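Local coordinates for Phosphoglucomutase/phosphomannomutase family protein (Burkholderia thailandensis, PDB 3UW2), which probably transfers phosphate within sugar phosphates as a phosphohexose mutase, using a metal ion that is zinc in this crystal, at residues 262-266 with 267-271. Sequence-based numbering, arbitrary orientation.
With ZN (zinc ion), chain K.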
loop_
_atom_site.group_PDB
_atom_site.type_symbol
_atom_site.label_atom_id
_atom_site.label_comp_id
_atom_site.label_asym_id
_atom_site.label_seq_id
_atom_site.Cartn_x
_atom_site.Cartn_y
_atom_site.Cartn_z
ATOM N N ALA A 262 -4.860 -0.385 12.929
ATOM C CA ALA A 262 -6.033 -0.074 12.083
ATOM C C ALA A 262 -5.708 -0.398 10.611
ATOM O O ALA A 262 -4.617 -0.056 10.155
ATOM C CB ALA A 262 -6.407 1.381 12.233
ATOM N N PHE A 263 -6.612 -1.115 9.906
ATOM C CA PHE A 263 -6.321 -1.582 8.569
ATOM C C PHE A 263 -7.115 -0.758 7.617
ATOM O O PHE A 263 -8.197 -0.280 7.958
ATOM C CB PHE A 263 -6.690 -3.068 8.434
ATOM C CG PHE A 263 -5.786 -3.971 9.200
ATOM C CD1 PHE A 263 -4.509 -4.256 8.714
ATOM C CD2 PHE A 263 -6.185 -4.532 10.398
ATOM C CE1 PHE A 263 -3.675 -5.116 9.420
ATOM C CE2 PHE A 263 -5.347 -5.362 11.118
ATOM C CZ PHE A 263 -4.089 -5.669 10.618
ATOM N N ASP A 264 -6.600 -0.585 6.416
ATOM C CA ASP A 264 -7.403 0.007 5.380
ATOM C C ASP A 264 -8.336 -1.081 4.801
ATOM O O ASP A 264 -8.289 -2.229 5.238
ATOM C CB ASP A 264 -6.532 0.668 4.318
ATOM C CG ASP A 264 -5.906 -0.315 3.366
ATOM O OD1 ASP A 264 -5.757 -1.529 3.628
ATOM O OD2 ASP A 264 -5.459 0.216 2.360
ATOM N N GLY A 265 -9.212 -0.707 3.867
ATOM C CA GLY A 265 -10.334 -1.630 3.539
ATOM C C GLY A 265 -9.950 -2.934 2.898
ATOM O O GLY A 265 -10.724 -3.882 2.979
ATOM N N ASP A 266 -8.756 -3.043 2.257
ATOM C CA ASP A 266 -8.395 -4.357 1.735
ATOM C C ASP A 266 -7.171 -4.997 2.428
ATOM O O ASP A 266 -6.686 -6.068 2.005
ATOM C CB ASP A 266 -8.215 -4.324 0.180
ATOM C CG ASP A 266 -7.052 -3.436 -0.244
ATOM O OD1 ASP A 266 -6.723 -2.573 0.578
ATOM O OD2 ASP A 266 -6.440 -3.538 -1.343
ATOM N N GLY A 267 -6.650 -4.358 3.456
ATOM C CA GLY A 267 -5.608 -4.997 4.295
ATOM C C GLY A 267 -4.159 -4.831 3.716
ATOM O O GLY A 267 -3.253 -5.487 4.165
ATOM N N ASP A 268 -3.937 -4.002 2.705
ATOM C CA ASP A 268 -2.516 -3.855 2.253
ATOM C C ASP A 268 -1.853 -2.615 2.940
ATOM O O ASP A 268 -0.742 -2.223 2.594
ATOM C CB ASP A 268 -2.385 -3.857 0.730
ATOM C CG ASP A 268 -2.981 -2.626 0.104
ATOM O OD1 ASP A 268 -3.521 -1.830 0.875
ATOM O OD2 ASP A 268 -2.951 -2.453 -1.139
ATOM N N ARG A 269 -2.546 -2.017 3.924
ATOM C CA ARG A 269 -1.950 -0.943 4.703
ATOM C C ARG A 269 -2.295 -1.083 6.187
ATOM O O ARG A 269 -3.462 -1.393 6.533
ATOM C CB ARG A 269 -2.410 0.437 4.234
ATOM C CG ARG A 269 -1.988 0.797 2.826
ATOM C CD ARG A 269 -2.265 2.281 2.537
ATOM N NE ARG A 269 -3.675 2.528 2.243
ATOM C CZ ARG A 269 -4.232 3.736 2.122
ATOM N NH1 ARG A 269 -3.503 4.852 2.257
ATOM N NH2 ARG A 269 -5.534 3.828 1.859
ATOM N N LEU A 270 -1.306 -0.823 7.043
ATOM C CA LEU A 270 -1.470 -0.856 8.509
ATOM C C LEU A 270 -1.177 0.535 9.113
ATOM O O LEU A 270 -0.108 1.137 8.828
ATOM C CB LEU A 270 -0.491 -1.884 9.127
ATOM C CG LEU A 270 -0.371 -1.931 10.667
ATOM C CD1 LEU A 270 -1.567 -2.599 11.273
ATOM C CD2 LEU A 270 0.907 -2.677 11.059
ATOM N N GLY A 271 -2.136 1.006 9.925
ATOM C CA GLY A 271 -1.951 2.170 10.835
ATOM C C GLY A 271 -1.644 1.688 12.248
ATOM O O GLY A 271 -2.232 0.690 12.694
HETATM ZN ZN ZN K . -5.368 -0.848 0.445
#
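D264 and D266 face D268 across a tight hairpin loop, each giving one carboxylate oxygen to the same zinc ion. D264 OD2 and D266 OD1 bind the zinc at 2.2 Å and D268 OD1 binds it at 2.1 Å; a fourth ligand comes from outside the loop. In all three aspartates CG lies between the backbone N and the carbonyl carbon (chi1 near +70°), which turns these short side chains onto the metal. The carboxylates of D266 and D268 stand steeply to each other, their planes 73° apart. Zinc probably offsets the crowding of negative charge, helped by K140, which forms salt bridges with OD2 of both; T101 also hydrogen-bonds D266 OD2.

R269 crosses D264 at about a right angle. Its NE reaches D264 OD2 at 2.9 Å in a nearly straight salt bridge, with the oxygen at the guanidinium edge but the donor above the carboxylate plane. OD2 thus serves metal and arginine together, while OD1 turns back to the loop and accepts R269 N at 3.3 Å. G267 N bonds to D264 O, closing a type I turn; G267 has a positive phi, at which a CB would be jammed against the carbonyl oxygen of D266, so glycine suits the place. Beyond the loop, F263 and L270 form a non-hydrogen-bonded pair in which the methyl CD1 of L270 meets CE1 of the F263 ring obliquely, 3.8 Å away, and A262 and G271 exchange two backbone bonds. F263 also packs on helix 206-216. This hairpin carries the DGDGDR metal-binding loop characteristic of phosphohexose mutases, which in family members holds the magnesium of the active site.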